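Long-range contacts in glutathione S-transferase (PDB 6J3F), which binds glutathione and, as its family suggests, probably transfers it to small electrophilic compounds, perhaps cleaving lignin-type ether bonds like its etherase relatives: residues D9-A14 against W42-D47; W20-W25 against V215-R220; I74-T79 against D94-D99. All coordinates share one frame; numbering follows the deposited sequence.

Interaction 1: D9-A14 against W42-D47. With GSH (glutathione), chain C; EDO (1,2-ethanediol), chain D.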
loop_
_atom_site.group_PDB
_atom_site.type_symbol
_atom_site.label_atom_id
_atom_site.label_comp_id
_atom_site.label_asym_id
_atom_site.label_seq_id
_atom_site.Cartn_x
_atom_site.Cartn_y
_atom_site.Cartn_z
ATOM N N ASP A 9 -3.087 18.517 19.996
ATOM C CA ASP A 9 -2.836 19.026 18.649
ATOM C C ASP A 9 -1.644 19.974 18.717
ATOM O O ASP A 9 -1.214 20.383 19.802
ATOM C CB ASP A 9 -4.081 19.750 18.079
ATOM C CG ASP A 9 -4.163 19.733 16.529
ATOM O OD1 ASP A 9 -3.135 19.591 15.841
ATOM O OD2 ASP A 9 -5.277 19.899 15.982
ATOM N N ILE A 10 -1.110 20.321 17.550
ATOM C CA ILE A 10 0.001 21.256 17.398
ATOM C C ILE A 10 -0.538 22.538 16.769
ATOM O O ILE A 10 -1.056 22.501 15.645
ATOM C CB ILE A 10 1.126 20.665 16.535
ATOM C CG1 ILE A 10 1.499 19.266 17.011
ATOM C CG2 ILE A 10 2.315 21.590 16.527
ATOM C CD1 ILE A 10 2.594 18.616 16.193
ATOM N N PRO A 11 -0.414 23.686 17.424
ATOM C CA PRO A 11 -0.908 24.933 16.834
ATOM C C PRO A 11 0.031 25.482 15.772
ATOM O O PRO A 11 1.255 25.325 15.841
ATOM C CB PRO A 11 -0.954 25.878 18.035
ATOM C CG PRO A 11 0.259 25.446 18.812
ATOM C CD PRO A 11 0.248 23.925 18.716
ATOM N N GLY A 12 -0.567 26.157 14.789
ATOM C CA GLY A 12 0.177 26.867 13.772
ATOM C C GLY A 12 -0.570 28.125 13.376
ATOM O O GLY A 12 -1.656 28.412 13.887
ATOM N N ASN A 13 0.005 28.860 12.424
ATOM C CA ASN A 13 -0.491 30.178 12.054
ATOM C C ASN A 13 -1.086 30.240 10.647
ATOM O O ASN A 13 -1.471 31.325 10.205
ATOM C CB ASN A 13 0.636 31.214 12.202
ATOM C CG ASN A 13 1.118 31.361 13.649
ATOM O OD1 ASN A 13 0.380 31.841 14.503
ATOM N ND2 ASN A 13 2.360 30.962 13.919
ATOM N N ALA A 14 -1.180 29.117 9.929
ATOM C CA ALA A 14 -1.690 29.183 8.558
ATOM C C ALA A 14 -3.173 29.543 8.512
ATOM O O ALA A 14 -3.634 30.139 7.534
ATOM C CB ALA A 14 -1.451 27.859 7.832
ATOM N N TRP A 42 -3.407 22.544 22.942
ATOM C CA TRP A 42 -2.345 22.805 21.978
ATOM C C TRP A 42 -0.968 22.602 22.593
ATOM O O TRP A 42 -0.682 23.116 23.675
ATOM C CB TRP A 42 -2.464 24.228 21.438
ATOM C CG TRP A 42 -3.798 24.513 20.844
ATOM C CD1 TRP A 42 -4.836 25.157 21.446
ATOM C CD2 TRP A 42 -4.252 24.160 19.525
ATOM N NE1 TRP A 42 -5.911 25.227 20.588
ATOM C CE2 TRP A 42 -5.579 24.623 19.403
ATOM C CE3 TRP A 42 -3.668 23.499 18.439
ATOM C CZ2 TRP A 42 -6.331 24.451 18.233
ATOM C CZ3 TRP A 42 -4.423 23.326 17.274
ATOM C CH2 TRP A 42 -5.736 23.803 17.185
ATOM N N VAL A 43 -0.110 21.880 21.880
ATOM C CA VAL A 43 1.241 21.561 22.325
ATOM C C VAL A 43 2.214 21.923 21.210
ATOM O O VAL A 43 2.022 21.511 20.056
ATOM C CB VAL A 43 1.384 20.067 22.669
ATOM C CG1 VAL A 43 2.731 19.803 23.275
ATOM C CG2 VAL A 43 0.236 19.591 23.556
ATOM N N GLU A 44 3.255 22.682 21.550
ATOM C CA GLU A 44 4.332 22.945 20.610
ATOM C C GLU A 44 5.169 21.685 20.436
ATOM O O GLU A 44 5.232 20.833 21.329
ATOM C CB GLU A 44 5.214 24.106 21.103
ATOM C CG GLU A 44 4.449 25.377 21.495
ATOM C CD GLU A 44 4.003 26.216 20.296
ATOM O OE1 GLU A 44 4.513 25.991 19.173
ATOM O OE2 GLU A 44 3.144 27.108 20.474
ATOM N N TYR A 45 5.810 21.569 19.270
ATOM C CA TYR A 45 6.664 20.435 18.942
ATOM C C TYR A 45 7.612 20.082 20.081
ATOM O O TYR A 45 7.559 18.948 20.576
ATOM C CB TYR A 45 7.471 20.691 17.667
ATOM C CG TYR A 45 6.832 20.209 16.371
ATOM C CD1 TYR A 45 5.930 21.004 15.680
ATOM C CD2 TYR A 45 7.167 18.974 15.825
ATOM C CE1 TYR A 45 5.355 20.573 14.489
ATOM C CE2 TYR A 45 6.603 18.530 14.629
ATOM C CZ TYR A 45 5.697 19.333 13.968
ATOM O OH TYR A 45 5.139 18.917 12.784
ATOM N N PRO A 46 8.467 20.997 20.558
ATOM C CA PRO A 46 9.463 20.588 21.560
ATOM C C PRO A 46 8.861 20.048 22.860
ATOM O O PRO A 46 9.590 19.421 23.636
ATOM C CB PRO A 46 10.251 21.878 21.807
ATOM C CG PRO A 46 9.250 22.956 21.538
ATOM C CD PRO A 46 8.479 22.467 20.371
ATOM N N ASP A 47 7.566 20.260 23.111
ATOM C CA ASP A 47 6.889 19.771 24.309
ATOM C C ASP A 47 6.137 18.455 24.090
ATOM O O ASP A 47 5.577 17.907 25.047
ATOM C CB ASP A 47 5.899 20.824 24.832
ATOM C CG ASP A 47 6.522 22.195 25.004
ATOM O OD1 ASP A 47 7.680 22.280 25.493
ATOM O OD2 ASP A 47 5.831 23.185 24.646
HETATM N N1 GSH C . 1.824 7.596 12.546
HETATM C CA1 GSH C . 1.486 8.796 13.286
HETATM C C1 GSH C . 0.003 9.069 13.184
HETATM O O11 GSH C . -0.600 9.549 14.179
HETATM O O12 GSH C . -0.588 8.795 12.112
HETATM C CB1 GSH C . 2.329 9.965 12.776
HETATM C CG1 GSH C . 2.097 11.191 13.647
HETATM C CD1 GSH C . 3.117 12.285 13.413
HETATM O OE1 GSH C . 4.154 12.059 12.808
HETATM N N2 GSH C . 2.792 13.471 13.918
HETATM C CA2 GSH C . 3.688 14.613 13.889
HETATM C C2 GSH C . 4.473 14.780 15.167
HETATM O O2 GSH C . 3.893 14.878 16.234
HETATM C CB2 GSH C . 2.884 15.882 13.617
HETATM S SG2 GSH C . 2.277 15.954 11.910
HETATM N N3 GSH C . 5.803 14.814 15.077
HETATM C CA3 GSH C . 6.647 15.008 16.244
HETATM C C3 GSH C . 8.081 15.383 15.915
HETATM O O31 GSH C . 8.426 15.514 14.712
HETATM O O32 GSH C . 8.880 15.554 16.868
HETATM C C1 EDO D . 4.792 16.456 8.832
HETATM O O1 EDO D . 4.979 15.364 7.926
HETATM C C2 EDO D . 5.311 16.017 10.188
HETATM O O2 EDO D . 4.899 16.957 11.190
HETATM O O HOH W 1 3.599 26.012 16.667
#

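Interaction 2: W20-W25 against V215-R220. With GSH (glutathione), chain C; EDO (1,2-ethanediol), chain H.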
loop_
_atom_site.group_PDB
_atom_site.type_symbol
_atom_site.label_atom_id
_atom_site.label_comp_id
_atom_site.label_asym_id
_atom_site.label_seq_id
_atom_site.Cartn_x
_atom_site.Cartn_y
_atom_site.Cartn_z
ATOM N N TRP A 20 -3.506 22.770 11.582
ATOM C CA TRP A 20 -2.813 22.573 10.311
ATOM C C TRP A 20 -2.283 21.161 10.104
ATOM O O TRP A 20 -2.050 20.782 8.955
ATOM C CB TRP A 20 -1.636 23.531 10.209
ATOM C CG TRP A 20 -0.652 23.217 11.267
ATOM C CD1 TRP A 20 -0.661 23.672 12.553
ATOM C CD2 TRP A 20 0.467 22.335 11.158
ATOM N NE1 TRP A 20 0.397 23.140 13.248
ATOM C CE2 TRP A 20 1.112 22.324 12.412
ATOM C CE3 TRP A 20 0.998 21.562 10.120
ATOM C CZ2 TRP A 20 2.254 21.558 12.657
ATOM C CZ3 TRP A 20 2.125 20.802 10.361
ATOM C CH2 TRP A 20 2.746 20.807 11.621
ATOM N N SER A 21 -2.059 20.375 11.153
ATOM C CA SER A 21 -1.288 19.146 11.022
ATOM C C SER A 21 -2.007 18.132 10.130
ATOM O O SER A 21 -3.222 17.942 10.253
ATOM C CB SER A 21 -1.033 18.536 12.398
ATOM O OG SER A 21 -0.337 17.312 12.290
ATOM N N PRO A 22 -1.283 17.455 9.231
ATOM C CA PRO A 22 -1.923 16.373 8.473
ATOM C C PRO A 22 -2.333 15.206 9.356
ATOM O O PRO A 22 -3.419 14.638 9.164
ATOM C CB PRO A 22 -0.836 15.981 7.461
ATOM C CG PRO A 22 0.454 16.331 8.166
ATOM C CD PRO A 22 0.140 17.605 8.871
ATOM N N ASN A 23 -1.492 14.836 10.333
ATOM C CA ASN A 23 -1.785 13.670 11.157
ATOM C C ASN A 23 -2.855 13.972 12.195
ATOM O O ASN A 23 -3.689 13.100 12.490
ATOM C CB ASN A 23 -0.516 13.142 11.831
ATOM C CG ASN A 23 0.397 12.387 10.858
ATOM O OD1 ASN A 23 0.040 11.330 10.335
ATOM N ND2 ASN A 23 1.586 12.927 10.625
ATOM N N THR A 24 -2.868 15.186 12.760
ATOM C CA THR A 24 -3.924 15.460 13.732
ATOM C C THR A 24 -5.248 15.751 13.050
ATOM O O THR A 24 -6.304 15.462 13.621
ATOM C CB THR A 24 -3.563 16.619 14.665
ATOM O OG1 THR A 24 -3.559 17.861 13.942
ATOM C CG2 THR A 24 -2.215 16.370 15.290
ATOM N N TRP A 25 -5.223 16.308 11.837
ATOM C CA TRP A 25 -6.484 16.479 11.133
ATOM C C TRP A 25 -7.145 15.135 10.866
ATOM O O TRP A 25 -8.377 15.037 10.914
ATOM C CB TRP A 25 -6.284 17.255 9.834
ATOM C CG TRP A 25 -6.578 18.711 9.985
ATOM C CD1 TRP A 25 -5.674 19.737 10.028
ATOM C CD2 TRP A 25 -7.868 19.308 10.147
ATOM N NE1 TRP A 25 -6.328 20.937 10.193
ATOM C CE2 TRP A 25 -7.677 20.700 10.260
ATOM C CE3 TRP A 25 -9.170 18.801 10.193
ATOM C CZ2 TRP A 25 -8.736 21.588 10.424
ATOM C CZ3 TRP A 25 -10.223 19.688 10.354
ATOM C CH2 TRP A 25 -9.998 21.067 10.465
ATOM N N VAL A 215 -4.700 16.282 2.610
ATOM C CA VAL A 215 -5.007 17.266 1.575
ATOM C C VAL A 215 -5.322 18.617 2.204
ATOM O O VAL A 215 -4.830 19.652 1.748
ATOM C CB VAL A 215 -6.140 16.764 0.651
ATOM C CG1 VAL A 215 -6.742 17.921 -0.135
ATOM C CG2 VAL A 215 -5.584 15.757 -0.327
ATOM N N ILE A 216 -6.108 18.632 3.281
ATOM C CA ILE A 216 -6.422 19.901 3.926
ATOM C C ILE A 216 -5.161 20.538 4.510
ATOM O O ILE A 216 -5.072 21.767 4.630
ATOM C CB ILE A 216 -7.520 19.694 4.989
ATOM C CG1 ILE A 216 -8.252 21.009 5.227
ATOM C CG2 ILE A 216 -6.938 19.160 6.286
ATOM C CD1 ILE A 216 -8.858 21.582 3.955
ATOM N N TRP A 217 -4.162 19.724 4.856
ATOM C CA TRP A 217 -2.869 20.263 5.280
ATOM C C TRP A 217 -2.220 21.044 4.155
ATOM O O TRP A 217 -1.620 22.110 4.378
ATOM C CB TRP A 217 -1.951 19.120 5.725
ATOM C CG TRP A 217 -0.518 19.469 6.035
ATOM C CD1 TRP A 217 -0.073 20.464 6.860
ATOM C CD2 TRP A 217 0.655 18.767 5.593
ATOM N NE1 TRP A 217 1.292 20.431 6.949
ATOM C CE2 TRP A 217 1.769 19.404 6.179
ATOM C CE3 TRP A 217 0.874 17.663 4.759
ATOM C CZ2 TRP A 217 3.078 18.987 5.945
ATOM C CZ3 TRP A 217 2.179 17.248 4.528
ATOM C CH2 TRP A 217 3.263 17.907 5.127
ATOM N N VAL A 218 -2.316 20.509 2.937
ATOM C CA VAL A 218 -1.770 21.208 1.784
ATOM C C VAL A 218 -2.565 22.483 1.518
ATOM O O VAL A 218 -1.988 23.553 1.298
ATOM C CB VAL A 218 -1.739 20.257 0.568
ATOM C CG1 VAL A 218 -1.287 20.990 -0.673
ATOM C CG2 VAL A 218 -0.818 19.053 0.848
ATOM N N LYS A 219 -3.895 22.405 1.583
ATOM C CA LYS A 219 -4.702 23.583 1.286
ATOM C C LYS A 219 -4.445 24.687 2.305
ATOM O O LYS A 219 -4.223 25.845 1.936
ATOM C CB LYS A 219 -6.184 23.215 1.237
ATOM C CG LYS A 219 -7.106 24.359 0.829
ATOM C CD LYS A 219 -8.569 23.903 0.824
ATOM C CE LYS A 219 -9.544 25.021 0.478
ATOM N NZ LYS A 219 -10.959 24.555 0.513
ATOM N N ARG A 220 -4.420 24.340 3.594
ATOM C CA ARG A 220 -4.286 25.369 4.628
ATOM C C ARG A 220 -2.891 25.990 4.652
ATOM O O ARG A 220 -2.750 27.209 4.837
ATOM C CB ARG A 220 -4.641 24.778 5.983
ATOM C CG ARG A 220 -6.127 24.559 6.137
ATOM C CD ARG A 220 -6.460 23.708 7.324
ATOM N NE ARG A 220 -7.902 23.695 7.548
ATOM C CZ ARG A 220 -8.509 24.380 8.510
ATOM N NH1 ARG A 220 -7.801 25.110 9.357
ATOM N NH2 ARG A 220 -9.823 24.319 8.633
HETATM N N1 GSH C . 1.824 7.596 12.546
HETATM C CA1 GSH C . 1.486 8.796 13.286
HETATM C C1 GSH C . 0.003 9.069 13.184
HETATM O O11 GSH C . -0.600 9.549 14.179
HETATM O O12 GSH C . -0.588 8.795 12.112
HETATM C CB1 GSH C . 2.329 9.965 12.776
HETATM C CG1 GSH C . 2.097 11.191 13.647
HETATM C CD1 GSH C . 3.117 12.285 13.413
HETATM O OE1 GSH C . 4.154 12.059 12.808
HETATM N N2 GSH C . 2.792 13.471 13.918
HETATM C CA2 GSH C . 3.688 14.613 13.889
HETATM C C2 GSH C . 4.473 14.780 15.167
HETATM O O2 GSH C . 3.893 14.878 16.234
HETATM C CB2 GSH C . 2.884 15.882 13.617
HETATM S SG2 GSH C . 2.277 15.954 11.910
HETATM N N3 GSH C . 5.803 14.814 15.077
HETATM C CA3 GSH C . 6.647 15.008 16.244
HETATM C C3 GSH C . 8.081 15.383 15.915
HETATM O O31 GSH C . 8.426 15.514 14.712
HETATM O O32 GSH C . 8.880 15.554 16.868
HETATM C C1 EDO H . 5.833 11.761 8.181
HETATM O O1 EDO H . 6.561 10.834 7.363
HETATM C C2 EDO H . 4.533 11.142 8.699
HETATM O O2 EDO H . 4.021 12.002 9.724
#

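Interaction 3: I74-T79 against D94-D99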
loop_
_atom_site.group_PDB
_atom_site.type_symbol
_atom_site.label_atom_id
_atom_site.label_comp_id
_atom_site.label_asym_id
_atom_site.label_seq_id
_atom_site.Cartn_x
_atom_site.Cartn_y
_atom_site.Cartn_z
ATOM N N ILE A 74 -5.143 11.126 22.120
ATOM C CA ILE A 74 -6.337 11.449 22.886
ATOM C C ILE A 74 -6.248 10.775 24.241
ATOM O O ILE A 74 -5.665 9.694 24.380
ATOM C CB ILE A 74 -7.653 11.050 22.175
ATOM C CG1 ILE A 74 -7.734 9.537 21.990
ATOM C CG2 ILE A 74 -7.811 11.824 20.869
ATOM C CD1 ILE A 74 -9.136 9.019 21.846
ATOM N N HIS A 75 -6.824 11.436 25.246
ATOM C CA HIS A 75 -7.097 10.838 26.547
ATOM C C HIS A 75 -8.598 10.850 26.776
ATOM O O HIS A 75 -9.241 11.894 26.629
ATOM C CB HIS A 75 -6.403 11.574 27.700
ATOM C CG HIS A 75 -6.742 11.012 29.049
ATOM N ND1 HIS A 75 -6.183 9.846 29.532
ATOM C CD2 HIS A 75 -7.607 11.436 30.002
ATOM C CE1 HIS A 75 -6.681 9.581 30.727
ATOM N NE2 HIS A 75 -7.543 10.533 31.037
ATOM N N ASP A 76 -9.139 9.693 27.161
ATOM C CA ASP A 76 -10.569 9.469 27.369
ATOM C C ASP A 76 -10.870 9.372 28.864
ATOM O O ASP A 76 -10.776 8.278 29.442
ATOM C CB ASP A 76 -10.995 8.189 26.651
ATOM C CG ASP A 76 -12.488 8.108 26.426
ATOM O OD1 ASP A 76 -13.237 8.869 27.075
ATOM O OD2 ASP A 76 -12.905 7.274 25.597
ATOM N N PRO A 77 -11.234 10.475 29.541
ATOM C CA PRO A 77 -11.484 10.378 30.991
ATOM C C PRO A 77 -12.570 9.381 31.322
ATOM O O PRO A 77 -12.523 8.755 32.386
ATOM C CB PRO A 77 -11.879 11.811 31.386
ATOM C CG PRO A 77 -12.373 12.430 30.126
ATOM C CD PRO A 77 -11.547 11.820 29.023
ATOM N N SER A 78 -13.523 9.191 30.405
ATOM C CA SER A 78 -14.562 8.187 30.578
ATOM C C SER A 78 -13.978 6.793 30.804
ATOM O O SER A 78 -14.531 6.000 31.576
ATOM C CB SER A 78 -15.481 8.203 29.361
ATOM O OG SER A 78 -15.635 6.907 28.816
ATOM N N THR A 79 -12.863 6.467 30.153
ATOM C CA THR A 79 -12.259 5.151 30.313
ATOM C C THR A 79 -10.887 5.163 30.955
ATOM O O THR A 79 -10.378 4.086 31.272
ATOM C CB THR A 79 -12.127 4.442 28.958
ATOM O OG1 THR A 79 -10.928 4.886 28.296
ATOM C CG2 THR A 79 -13.330 4.749 28.089
ATOM N N ASP A 94 -13.851 3.454 17.371
ATOM C CA ASP A 94 -14.817 2.493 16.832
ATOM C C ASP A 94 -15.312 1.523 17.911
ATOM O O ASP A 94 -16.522 1.362 18.105
ATOM C CB ASP A 94 -14.198 1.700 15.672
ATOM C CG ASP A 94 -14.347 2.387 14.318
ATOM O OD1 ASP A 94 -15.104 3.375 14.204
ATOM O OD2 ASP A 94 -13.713 1.909 13.348
ATOM N N LYS A 95 -14.389 0.839 18.602
ATOM C CA LYS A 95 -14.810 -0.152 19.584
ATOM C C LYS A 95 -15.421 0.497 20.820
ATOM O O LYS A 95 -16.339 -0.068 21.417
ATOM C CB LYS A 95 -13.641 -1.054 19.989
ATOM C CG LYS A 95 -12.628 -0.386 20.881
ATOM C CD LYS A 95 -11.701 -1.378 21.596
ATOM C CE LYS A 95 -10.552 -0.623 22.312
ATOM N NZ LYS A 95 -9.634 -1.496 23.111
ATOM N N THR A 96 -14.963 1.691 21.195
ATOM C CA THR A 96 -15.346 2.276 22.477
ATOM C C THR A 96 -16.659 3.035 22.392
ATOM O O THR A 96 -17.403 3.092 23.375
ATOM C CB THR A 96 -14.227 3.191 22.970
ATOM O OG1 THR A 96 -13.068 2.395 23.216
ATOM C CG2 THR A 96 -14.617 3.953 24.235
ATOM N N TYR A 97 -16.973 3.610 21.236
ATOM C CA TYR A 97 -18.241 4.294 21.017
ATOM C C TYR A 97 -18.922 3.649 19.815
ATOM O O TYR A 97 -18.961 4.226 18.719
ATOM C CB TYR A 97 -18.018 5.793 20.832
ATOM C CG TYR A 97 -17.328 6.406 22.029
ATOM C CD1 TYR A 97 -18.058 6.789 23.148
ATOM C CD2 TYR A 97 -15.942 6.581 22.059
ATOM C CE1 TYR A 97 -17.431 7.347 24.256
ATOM C CE2 TYR A 97 -15.309 7.132 23.166
ATOM C CZ TYR A 97 -16.058 7.511 24.265
ATOM O OH TYR A 97 -15.456 8.059 25.373
ATOM N N PRO A 98 -19.465 2.439 19.992
ATOM C CA PRO A 98 -20.001 1.682 18.841
ATOM C C PRO A 98 -21.231 2.288 18.209
ATOM O O PRO A 98 -21.576 1.901 17.083
ATOM C CB PRO A 98 -20.330 0.309 19.442
ATOM C CG PRO A 98 -20.516 0.578 20.885
ATOM C CD PRO A 98 -19.557 1.681 21.245
ATOM N N ASP A 99 -21.918 3.201 18.890
ATOM C CA ASP A 99 -23.123 3.804 18.335
ATOM C C ASP A 99 -22.811 4.974 17.420
ATOM O O ASP A 99 -23.736 5.588 16.880
ATOM C CB ASP A 99 -24.063 4.239 19.466
ATOM C CG ASP A 99 -24.552 3.058 20.309
ATOM O OD1 ASP A 99 -24.786 1.978 19.720
ATOM O OD2 ASP A 99 -24.694 3.209 21.551
#

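Interaction 1: D9-A14 against W42-D47
Ile10 reaches Tyr45 through its extended outer branch: CG1 stands beside the backbone N (chi1 -49°) and chi2 is nearly straight, which carries CD1 over one face of the Tyr45 ring, off-centre and 4.0 Å from the centroid. This CH-pi contact is backed by Ile10 CG2, 3.8 Å from Tyr45 CD1. The rim of the same phenol ring looks toward glutathione, whose O31 lies in the ring plane, and Tyr45 OH donates to a 1,2-ethanediol. In Trp42 too, CG stands beside the backbone N (chi1 -56°), which brings the six-membered ring alongside the Asp9 side chain. Carboxylate and ring planes are 24° apart there, while Pro11 CB packs 3.6 Å from Trp42 CE3. The polar end of Asp9 serves partners beyond this contact, Thr24 and Arg28, and OD1 also accepts from Ile10 N. Between the backbones, Val43 N donates to Asp9 O at 2.8 Å. Ile10 CA makes a CA-H...O contact with Val43 O at 3.3 Å. A water bridges Pro11 O and Glu44 OE1, and the Glu44 carboxylate is further held by Ser143 and Asn140. Asp9 and Trp42 form the last parallel bridge between strands 5-9 and 38-42, where the thioredoxin-like sheet of a glutathione S-transferase N-terminal domain opens into the loops beside bound glutathione.

Interaction 2: W20-W25 against V215-R220
Pro22 crosses Trp217 at a slant, its CD over the five-membered ring 3.3 Å from the centroid and only 5° off the normal, while Pro22 CB and CG continue over Trp217 CD2 and CE3. Trp20 meets the same indole differently: the two side chains run side by side with planes 43° apart, and Trp217 NE1 comes to the edge of the Trp20 six-membered ring, 3.4 Å from Trp20 CE3. Were Trp217 an alanine, the Pro22 ring would be likely to lose the surface it rests on and the Trp20 edge its neighbour. The preceding residue, Ile216, places CG2 over a face of Trp25, 3.9 Å from the five-membered centroid; with CG1 opposite the backbone N, CG2 falls between N and the carbonyl carbon and so faces the ring. One turn on, Arg220, extended from CG to NE, crosses Trp25 at about a right angle. Trp25 CZ2 sits over the centre of the guanidinium face, 3.4 Å from Arg220 CZ, with the two planes inclined at 47°. Salt bridges to Asp17 and Glu251 hold that guanidinium by its nitrogens. The contact thus seats the first turn of helix 22-34, from the N-terminal domain and carrying the glutathione-binding Asn23, on helix 206-222 of the C-terminal domain, with Met131 and Thr135 of helix 109-136 packing against Trp217.

Interaction 3: I74-T79 against D94-D99
The polar part of this contact is a single bond from the phenol of Tyr97 to the carboxylate of Asp76. Tyr97 OH donates to Asp76 OD2 at 2.7 Å, and OD2 receives it on its syn lone pair; the two side chains face each other across the gap, the carboxylate and ring planes 26° apart. Asp76 CG is anti to the backbone N (chi1 -161°), which sends the carboxylate out to the phenol. OD2 is shared, for it is also hydrogen-bonded to Tyr92 OH, so two tyrosine hydroxyls grip one oxygen; OD1 takes a weak bond from Ser78 N. Both threonine hydroxyls turn to Tyr92, that of Thr79 to its OH and that of Thr96 to its backbone O. The contact joins strand 73-76 and the turn that follows it, leading to strand 81-84 in an antiparallel hairpin of the thioredoxin-like domain, to the C-terminal end of helix 86-96, which follows that hairpin and packs against the sheet. Apolar contact is slight. Thr79 and Thr96 meet tip to tip through their methyls, CG2 to CG2 at 4.1 Å, and Thr96 CG2 also lies over one face of the Tyr97 ring, toward its rim. Ile5 of strand 5-9 touches both Asp76 and Tyr97.

How the interactions relate
Interactions 1 and 2 adjoin, their centres about 13 Å apart, and both touch glutathione. Asp9 OD1 and Thr24 OG1, 2.6 Å apart, probably form a hydrogen bond between them, and Trp20 packs against both Ile10 and Tyr45. Their segments alternate along the chain: 9-14, 20-25, 42-47, then 215-220. Interaction 1 therefore ties neighbouring strand ends within the N-terminal domain, while interaction 2 joins that domain to the C-terminal helices. Interaction 3 follows interaction 1 in sequence and falls between the two halves of interaction 2; its centre lies about 24 Å from the centres of both, toward the surface. All three share the thioredoxin-like domain, but just the first two border the glutathione site.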